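Local coordinates for protein methylmalonyl-CoA carboxyltransferase 12S subunit (Propionibacterium freudenreichii, PDB 1ON3) that transfers the carboxyl group of methylmalonyl-CoA to the biotin of the 1.3S subunit, as the hexameric core of the transcarboxylase complex, at residues A263-P268 with N324-G329; S165-Q170 with Q257-E262; F356-N361 with A398-I403. All coordinates share one frame; numbering follows the deposited sequence.

Interaction 1 (A263-P268 with N324-G329); sequences ASFVNP and NGRSVG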
loop_
_atom_site.group_PDB
_atom_site.type_symbol
_atom_site.label_atom_id
_atom_site.label_comp_id
_atom_site.label_asym_id
_atom_site.label_seq_id
_atom_site.Cartn_x
_atom_site.Cartn_y
_atom_site.Cartn_z
ATOM N N ALA E 263 -10.014 -3.812 22.641
ATOM C CA ALA E 263 -10.283 -3.185 23.932
ATOM C C ALA E 263 -9.285 -3.632 24.998
ATOM O O ALA E 263 -8.819 -4.776 24.994
ATOM C CB ALA E 263 -11.698 -3.507 24.387
ATOM N N SER E 264 -8.949 -2.726 25.908
ATOM C CA SER E 264 -8.034 -3.066 26.992
ATOM C C SER E 264 -8.742 -4.061 27.923
ATOM O O SER E 264 -9.957 -3.969 28.147
ATOM C CB SER E 264 -7.639 -1.798 27.758
ATOM O OG SER E 264 -7.030 -0.871 26.879
ATOM N N PHE E 265 -7.992 -5.029 28.443
ATOM C CA PHE E 265 -8.563 -6.021 29.344
ATOM C C PHE E 265 -8.970 -5.337 30.639
ATOM O O PHE E 265 -8.331 -4.372 31.066
ATOM C CB PHE E 265 -7.540 -7.118 29.663
ATOM C CG PHE E 265 -7.209 -8.019 28.500
ATOM C CD1 PHE E 265 -7.668 -7.743 27.211
ATOM C CD2 PHE E 265 -6.411 -9.140 28.697
ATOM C CE1 PHE E 265 -7.333 -8.572 26.149
ATOM C CE2 PHE E 265 -6.073 -9.975 27.631
ATOM C CZ PHE E 265 -6.534 -9.688 26.360
ATOM N N VAL E 266 -10.016 -5.854 31.269
ATOM C CA VAL E 266 -10.522 -5.303 32.526
ATOM C C VAL E 266 -10.763 -6.423 33.551
ATOM O O VAL E 266 -11.352 -7.454 33.215
ATOM C CB VAL E 266 -11.856 -4.535 32.280
ATOM C CG1 VAL E 266 -12.474 -4.087 33.602
ATOM C CG2 VAL E 266 -11.593 -3.328 31.393
ATOM N N ASN E 267 -10.288 -6.226 34.786
ATOM C CA ASN E 267 -10.475 -7.188 35.883
ATOM C C ASN E 267 -10.485 -8.638 35.413
ATOM O O ASN E 267 -11.455 -9.355 35.633
ATOM C CB ASN E 267 -11.796 -6.903 36.598
ATOM C CG ASN E 267 -11.807 -5.556 37.292
ATOM O OD1 ASN E 267 -12.869 -4.981 37.536
ATOM N ND2 ASN E 267 -10.624 -5.051 37.629
ATOM N N PRO E 268 -9.389 -9.096 34.799
ATOM C CA PRO E 268 -9.287 -10.465 34.292
ATOM C C PRO E 268 -9.454 -11.569 35.319
ATOM O O PRO E 268 -8.843 -11.536 36.390
ATOM C CB PRO E 268 -7.896 -10.505 33.658
ATOM C CG PRO E 268 -7.574 -9.054 33.386
ATOM C CD PRO E 268 -8.128 -8.365 34.587
ATOM N N ASN E 324 -11.347 -14.039 30.576
ATOM C CA ASN E 324 -9.955 -13.773 30.933
ATOM C C ASN E 324 -9.644 -12.291 30.699
ATOM O O ASN E 324 -8.558 -11.933 30.238
ATOM C CB ASN E 324 -9.010 -14.642 30.105
ATOM C CG ASN E 324 -9.193 -16.141 30.372
ATOM O OD1 ASN E 324 -8.891 -16.962 29.512
ATOM N ND2 ASN E 324 -9.670 -16.492 31.563
ATOM N N GLY E 325 -10.616 -11.437 31.014
ATOM C CA GLY E 325 -10.443 -9.997 30.858
ATOM C C GLY E 325 -10.637 -9.416 29.470
ATOM O O GLY E 325 -10.679 -8.195 29.312
ATOM N N ARG E 326 -10.768 -10.275 28.463
ATOM C CA ARG E 326 -10.930 -9.820 27.081
ATOM C C ARG E 326 -12.399 -9.607 26.713
ATOM O O ARG E 326 -13.240 -10.483 26.967
ATOM C CB ARG E 326 -10.315 -10.865 26.125
ATOM C CG ARG E 326 -10.366 -10.549 24.644
ATOM C CD ARG E 326 -10.179 -11.834 23.828
ATOM N NE ARG E 326 -8.946 -12.554 24.180
ATOM C CZ ARG E 326 -7.729 -12.148 23.826
ATOM N NH1 ARG E 326 -7.588 -11.045 23.106
ATOM N NH2 ARG E 326 -6.653 -12.816 24.221
ATOM N N SER E 327 -12.706 -8.448 26.122
ATOM C CA SER E 327 -14.067 -8.156 25.681
ATOM C C SER E 327 -14.469 -9.146 24.595
ATOM O O SER E 327 -13.687 -9.416 23.680
ATOM C CB SER E 327 -14.198 -6.746 25.074
ATOM O OG SER E 327 -14.041 -5.714 26.033
ATOM N N VAL E 328 -15.679 -9.693 24.718
ATOM C CA VAL E 328 -16.231 -10.601 23.711
ATOM C C VAL E 328 -17.714 -10.271 23.538
ATOM O O VAL E 328 -18.349 -9.698 24.436
ATOM C CB VAL E 328 -16.139 -12.122 24.107
ATOM C CG1 VAL E 328 -14.684 -12.536 24.271
ATOM C CG2 VAL E 328 -16.944 -12.398 25.372
ATOM N N GLY E 329 -18.251 -10.623 22.378
ATOM C CA GLY E 329 -19.663 -10.420 22.111
ATOM C C GLY E 329 -20.290 -11.806 22.034
ATOM O O GLY E 329 -19.826 -12.661 21.277
HETATM O O HOH W 1 -10.479 -6.986 25.005
HETATM O O HOH W 2 -12.504 -5.138 27.986
#
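Val266 and Gly325 are joined by the one direct hydrogen bond of this contact: Val266 N donates to Gly325 O over 3.1 Å, with 152° at the hydrogen. The same oxygen takes a CA-H...O contact from Phe265 CA at 3.0 Å, so two successive residues of the 263-268 loop converge on it. Further toward Ser327 the backbones draw apart, and two waters fill the role of direct bonds. One accepts from Ser327 N at 2.9 Å and donates to Ala263 O. The other donates to Ser264 O and, at 2.6 Å, to Ser327 OG, a hydroxyl that is also hydrogen-bonded to Phe254 O.

Among the side chains, Phe265 and Arg326 run alongside each other, pointing the same way. Arg326 CB sits over one face of the phenyl ring, 4.2 Å from the ring centroid, a CH-pi contact. Arg326 CG is anti to the backbone N (chi1 -179°), which sets it beside Phe265 CE1. At the far end the relation is reversed: Phe265 CZ stands over a face of the guanidinium, toward its rim and 3.7 Å from Arg326 CZ, with the two planes 79° apart. That steep angle excludes a parallel stack. A salt bridge from Arg326 NH1 to Glu262 fixes the guanidinium beside the ring.

Van der Waals packing completes the contact. Ala263 CB lies 3.6 Å from Ser327 OG, and Pro268 CA comes within 3.7 Å of Gly325 CA; a beta carbon on Gly325 would run into Pro268 CG. Asn324 and Gly325 both have positive phi, and their backbone angles fit the two central positions of a type I' turn, the tight Asn-Gly reversal characteristic of a two-residue beta hairpin, here between the antiparallel strands 316-323 and 326-333.

Interaction 2 (S165-Q170 with Q257-E262); sequences SGVVPQ and QNNTEE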
loop_
_atom_site.group_PDB
_atom_site.type_symbol
_atom_site.label_atom_id
_atom_site.label_comp_id
_atom_site.label_asym_id
_atom_site.label_seq_id
_atom_site.Cartn_x
_atom_site.Cartn_y
_atom_site.Cartn_z
ATOM N N SER E 165 -18.415 6.034 11.314
ATOM C CA SER E 165 -18.906 4.677 11.493
ATOM C C SER E 165 -17.829 3.605 11.285
ATOM O O SER E 165 -17.195 3.551 10.240
ATOM C CB SER E 165 -20.109 4.434 10.563
ATOM O OG SER E 165 -20.801 3.248 10.935
ATOM N N GLY E 166 -17.617 2.762 12.293
ATOM C CA GLY E 166 -16.617 1.707 12.168
ATOM C C GLY E 166 -15.172 2.150 12.364
ATOM O O GLY E 166 -14.252 1.338 12.212
ATOM N N VAL E 167 -14.963 3.429 12.698
ATOM C CA VAL E 167 -13.612 3.960 12.929
ATOM C C VAL E 167 -13.465 4.262 14.419
ATOM O O VAL E 167 -12.517 3.808 15.057
ATOM C CB VAL E 167 -13.351 5.238 12.112
ATOM C CG1 VAL E 167 -11.865 5.644 12.255
ATOM C CG2 VAL E 167 -13.700 4.997 10.635
ATOM N N VAL E 168 -14.393 5.040 14.980
ATOM C CA VAL E 168 -14.387 5.296 16.422
ATOM C C VAL E 168 -15.802 4.974 16.907
ATOM O O VAL E 168 -16.765 5.206 16.188
ATOM C CB VAL E 168 -14.021 6.764 16.791
ATOM C CG1 VAL E 168 -12.591 7.067 16.354
ATOM C CG2 VAL E 168 -15.010 7.742 16.156
ATOM N N PRO E 169 -15.945 4.411 18.120
ATOM C CA PRO E 169 -17.282 4.076 18.624
ATOM C C PRO E 169 -18.111 5.335 18.830
ATOM O O PRO E 169 -17.579 6.359 19.257
ATOM C CB PRO E 169 -16.996 3.369 19.952
ATOM C CG PRO E 169 -15.566 2.931 19.841
ATOM C CD PRO E 169 -14.918 4.079 19.124
ATOM N N GLN E 170 -19.407 5.252 18.524
ATOM C CA GLN E 170 -20.318 6.384 18.678
ATOM C C GLN E 170 -21.510 5.943 19.514
ATOM O O GLN E 170 -22.218 5.000 19.149
ATOM C CB GLN E 170 -20.822 6.873 17.311
ATOM C CG GLN E 170 -19.752 7.318 16.342
ATOM C CD GLN E 170 -20.347 7.740 15.018
ATOM O OE1 GLN E 170 -20.846 8.858 14.886
ATOM N NE2 GLN E 170 -20.324 6.836 14.032
ATOM N N GLN E 257 -10.623 2.255 21.817
ATOM C CA GLN E 257 -10.704 3.674 21.505
ATOM C C GLN E 257 -11.103 3.891 20.050
ATOM O O GLN E 257 -11.854 4.820 19.731
ATOM C CB GLN E 257 -9.352 4.336 21.730
ATOM C CG GLN E 257 -8.983 4.518 23.179
ATOM C CD GLN E 257 -9.915 5.490 23.873
ATOM O OE1 GLN E 257 -10.925 5.095 24.454
ATOM N NE2 GLN E 257 -9.588 6.779 23.795
ATOM N N ASN E 258 -10.582 3.038 19.169
ATOM C CA ASN E 258 -10.842 3.135 17.734
ATOM C C ASN E 258 -10.611 1.778 17.072
ATOM O O ASN E 258 -10.251 0.809 17.746
ATOM C CB ASN E 258 -9.928 4.198 17.111
ATOM C CG ASN E 258 -8.467 3.923 17.366
ATOM O OD1 ASN E 258 -7.911 2.980 16.828
ATOM N ND2 ASN E 258 -7.835 4.751 18.201
ATOM N N ASN E 259 -10.807 1.703 15.761
ATOM C CA ASN E 259 -10.679 0.423 15.073
ATOM C C ASN E 259 -9.273 -0.150 14.870
ATOM O O ASN E 259 -9.134 -1.213 14.267
ATOM C CB ASN E 259 -11.423 0.460 13.728
ATOM C CG ASN E 259 -10.752 1.354 12.698
ATOM O OD1 ASN E 259 -9.686 1.898 12.937
ATOM N ND2 ASN E 259 -11.381 1.495 11.534
ATOM N N THR E 260 -8.236 0.537 15.354
ATOM C CA THR E 260 -6.876 0.029 15.190
ATOM C C THR E 260 -6.437 -0.734 16.446
ATOM O O THR E 260 -5.335 -1.292 16.480
ATOM C CB THR E 260 -5.838 1.167 14.951
ATOM O OG1 THR E 260 -5.755 1.988 16.121
ATOM C CG2 THR E 260 -6.238 2.035 13.770
ATOM N N GLU E 261 -7.299 -0.775 17.459
ATOM C CA GLU E 261 -6.979 -1.446 18.729
ATOM C C GLU E 261 -8.050 -2.447 19.196
ATOM O O GLU E 261 -9.195 -2.418 18.745
ATOM C CB GLU E 261 -6.819 -0.390 19.834
ATOM C CG GLU E 261 -5.755 0.668 19.562
ATOM C CD GLU E 261 -6.028 1.981 20.288
ATOM O OE1 GLU E 261 -6.695 1.967 21.350
ATOM O OE2 GLU E 261 -5.562 3.032 19.799
ATOM N N GLU E 262 -7.667 -3.333 20.108
ATOM C CA GLU E 262 -8.620 -4.269 20.690
ATOM C C GLU E 262 -8.841 -3.627 22.048
ATOM O O GLU E 262 -7.942 -2.944 22.556
ATOM C CB GLU E 262 -8.014 -5.663 20.850
ATOM C CG GLU E 262 -9.001 -6.680 21.398
ATOM C CD GLU E 262 -8.468 -8.101 21.365
ATOM O OE1 GLU E 262 -9.222 -9.023 21.758
ATOM O OE2 GLU E 262 -7.301 -8.290 20.943
#
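The amide nitrogen ND2 of Asn259 is gripped by two carbonyls: Gly166 O of its own chain, at 3.0 Å, and Ala515 O of the second subunit. The bond to Gly166 O is bent, 132° at the hydrogen, and the acceptor lies out of the amide plane. Asn259 CG is placed between its own backbone N and carbonyl carbon (chi1 70°), which puts CG near Gly166 O, with the amide nitrogen reaching that oxygen. Beside it, Asn259 N donates to Val167 O at 2.8 Å, so that one residue binds two successive carbonyls.

These bonds fasten a type I beta turn, Asn258 to Glu261, to the connection between helix 147-164 and strand 170-175, a helix-to-strand link in the crotonase-like N-terminal half of the carboxyltransferase. An Asx turn shapes the same corner: Asn258 OD1 accepts from Thr260 N at 2.9 Å, in the carbonyl plane.

Close packing lies on the Gln257 side. Val168 CG1 approaches Asn258 CB at 4.0 Å, the two side chains crossing obliquely. Pro169 CD lies 3.2 Å from Gln257 O, while Gln257 CB is directed away and its amide bonds to Arg95 and Pro96 O.

Interaction 3 (F356-N361 with A398-I403); sequences FCDSFN and ATVPKI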
loop_
_atom_site.group_PDB
_atom_site.type_symbol
_atom_site.label_atom_id
_atom_site.label_comp_id
_atom_site.label_asym_id
_atom_site.label_seq_id
_atom_site.Cartn_x
_atom_site.Cartn_y
_atom_site.Cartn_z
ATOM N N PHE E 356 -20.988 -4.824 14.348
ATOM C CA PHE E 356 -20.319 -3.890 15.249
ATOM C C PHE E 356 -19.064 -4.512 15.878
ATOM O O PHE E 356 -17.991 -3.912 15.867
ATOM C CB PHE E 356 -21.244 -3.441 16.385
ATOM C CG PHE E 356 -20.562 -2.544 17.368
ATOM C CD1 PHE E 356 -20.369 -1.191 17.073
ATOM C CD2 PHE E 356 -19.983 -3.076 18.524
ATOM C CE1 PHE E 356 -19.597 -0.382 17.915
ATOM C CE2 PHE E 356 -19.213 -2.282 19.361
ATOM C CZ PHE E 356 -19.018 -0.930 19.053
ATOM N N CYS E 357 -19.217 -5.707 16.445
ATOM C CA CYS E 357 -18.094 -6.389 17.083
ATOM C C CYS E 357 -16.974 -6.564 16.082
ATOM O O CYS E 357 -15.810 -6.321 16.408
ATOM C CB CYS E 357 -18.523 -7.749 17.652
ATOM S SG CYS E 357 -19.560 -7.616 19.145
ATOM N N ASP E 358 -17.318 -6.958 14.859
ATOM C CA ASP E 358 -16.295 -7.134 13.841
ATOM C C ASP E 358 -15.565 -5.817 13.580
ATOM O O ASP E 358 -14.338 -5.794 13.498
ATOM C CB ASP E 358 -16.896 -7.651 12.528
ATOM C CG ASP E 358 -15.831 -7.959 11.488
ATOM O OD1 ASP E 358 -15.953 -7.468 10.346
ATOM O OD2 ASP E 358 -14.863 -8.688 11.813
ATOM N N SER E 359 -16.310 -4.715 13.454
ATOM C CA SER E 359 -15.693 -3.419 13.198
ATOM C C SER E 359 -14.675 -3.024 14.242
ATOM O O SER E 359 -13.647 -2.435 13.909
ATOM C CB SER E 359 -16.739 -2.304 13.133
ATOM O OG SER E 359 -17.413 -2.334 11.899
ATOM N N PHE E 360 -14.960 -3.333 15.500
ATOM C CA PHE E 360 -14.052 -2.946 16.567
ATOM C C PHE E 360 -13.233 -4.044 17.225
ATOM O O PHE E 360 -12.863 -3.953 18.400
ATOM C CB PHE E 360 -14.808 -2.120 17.601
ATOM C CG PHE E 360 -15.232 -0.790 17.074
ATOM C CD1 PHE E 360 -16.523 -0.590 16.606
ATOM C CD2 PHE E 360 -14.305 0.245 16.945
ATOM C CE1 PHE E 360 -16.891 0.616 16.010
ATOM C CE2 PHE E 360 -14.669 1.460 16.347
ATOM C CZ PHE E 360 -15.966 1.640 15.881
ATOM N N ASN E 361 -12.952 -5.079 16.441
ATOM C CA ASN E 361 -12.088 -6.175 16.863
ATOM C C ASN E 361 -12.455 -6.958 18.113
ATOM O O ASN E 361 -11.573 -7.409 18.848
ATOM C CB ASN E 361 -10.672 -5.615 16.997
ATOM C CG ASN E 361 -10.316 -4.687 15.851
ATOM O OD1 ASN E 361 -10.379 -5.078 14.686
ATOM N ND2 ASN E 361 -9.950 -3.442 16.172
ATOM N N ALA E 398 -17.290 -11.203 8.725
ATOM C CA ALA E 398 -16.495 -10.963 9.925
ATOM C C ALA E 398 -15.139 -11.657 9.906
ATOM O O ALA E 398 -15.024 -12.808 9.471
ATOM C CB ALA E 398 -17.290 -11.372 11.176
ATOM N N THR E 399 -14.112 -10.946 10.379
ATOM C CA THR E 399 -12.760 -11.495 10.430
ATOM C C THR E 399 -12.213 -11.618 11.863
ATOM O O THR E 399 -11.101 -12.114 12.074
ATOM C CB THR E 399 -11.779 -10.659 9.564
ATOM O OG1 THR E 399 -11.797 -9.298 10.005
ATOM C CG2 THR E 399 -12.180 -10.722 8.078
ATOM N N VAL E 400 -12.982 -11.168 12.851
ATOM C CA VAL E 400 -12.536 -11.306 14.235
ATOM C C VAL E 400 -12.634 -12.796 14.569
ATOM O O VAL E 400 -13.232 -13.568 13.815
ATOM C CB VAL E 400 -13.458 -10.556 15.245
ATOM C CG1 VAL E 400 -13.304 -9.040 15.101
ATOM C CG2 VAL E 400 -14.922 -10.961 15.025
ATOM N N PRO E 401 -12.028 -13.219 15.687
ATOM C CA PRO E 401 -12.105 -14.632 16.071
ATOM C C PRO E 401 -13.590 -14.963 16.247
ATOM O O PRO E 401 -14.342 -14.165 16.806
ATOM C CB PRO E 401 -11.357 -14.670 17.409
ATOM C CG PRO E 401 -10.294 -13.617 17.216
ATOM C CD PRO E 401 -11.054 -12.490 16.519
ATOM N N LYS E 402 -14.010 -16.120 15.743
ATOM C CA LYS E 402 -15.396 -16.562 15.864
ATOM C C LYS E 402 -15.384 -17.951 16.488
ATOM O O LYS E 402 -14.853 -18.889 15.903
ATOM C CB LYS E 402 -16.059 -16.580 14.482
ATOM C CG LYS E 402 -16.296 -15.159 13.930
ATOM C CD LYS E 402 -16.850 -15.154 12.500
ATOM C CE LYS E 402 -15.805 -15.576 11.501
ATOM N NZ LYS E 402 -16.317 -15.595 10.102
ATOM N N ILE E 403 -15.955 -18.070 17.683
ATOM C CA ILE E 403 -15.983 -19.343 18.408
ATOM C C ILE E 403 -17.425 -19.749 18.665
ATOM O O ILE E 403 -18.213 -18.978 19.223
ATOM C CB ILE E 403 -15.275 -19.219 19.767
ATOM C CG1 ILE E 403 -13.894 -18.585 19.582
ATOM C CG2 ILE E 403 -15.204 -20.591 20.433
ATOM C CD1 ILE E 403 -12.925 -19.419 18.781
HETATM O O HOH W 3 -14.516 -8.001 8.245
#
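Asp358 reaches from the last turn of helix 344-359 to Thr399 and Val400, the residues that lead from helix 384-397 into strand 402-407. In the crotonase-like C-terminal half these two helices belong to successive beta-alpha-beta crossovers, and the contact joins their C-terminal ends. A Schellman motif ends the first helix, with Asn361 at positive phi as its C-prime residue.

The Asp358 conformation makes the junction: CG is anti to the backbone N (chi1 -175°), which places CG 3.5 Å from Ala398 CA. OD2 accepts two successive backbone N-H groups. Thr399 N binds at 2.8 Å, with 158° at the hydrogen, from above the carboxylate plane; Val400 N binds at 3.3 Å, nearly in line with the C-O bond. Lys517 of the second subunit forms a salt bridge with the same oxygen, and His518 of that subunit bonds to OD1, where a water also donates at 2.6 Å. Replacing Asp358 by an alanine would probably leave the N-H groups of Thr399 and Val400, and Lys517 of the neighbouring subunit, without their shared acceptor, weakening both the helix junction and the subunit contact.

Carbon atoms also pack round the carboxylate and the helix end. Ala398 CB lies 3.7 Å from Asp358 OD2. Val400 has CG1 anti to its carbonyl carbon (chi1 -70°), and this methyl sits 3.6 Å from Asn361 CA and 3.9 Å from Cys357 O, against the end of the first helix. Asn361 CB is directed away from 398-403, and its ND2 bonds to Glu261 O and Asn259 O. On the strand side, the Lys402 chain, bent at chi3, brings NZ back to the C-terminal end of helix 384-397: NZ donates to Ala398 O at 3.1 Å, from above that carbonyl's plane, and also to Tyr395 O and Leu423 O.

From the N terminus, interaction 2 comes first and closes an 86-residue loop that passes through strands 170-175, 191-195 and 236-238 and helix 241-253 before returning to the start of the first of these strands. Interaction 1 then closes a loop of 55 residues and brings the connection between the two halves onto the hairpin of the second sheet. Interaction 3 closes the last, of 36 residues, around strand 364-370 and helix 384-397. The three loops lie in series; none nests or crosses. They nevertheless meet in space: a salt bridge joins interactions 1 and 2, probable hydrogen bonds join 2 and 3, and Gly329 packs on Cys357. Interactions 2 and 3 both also touch the second subunit.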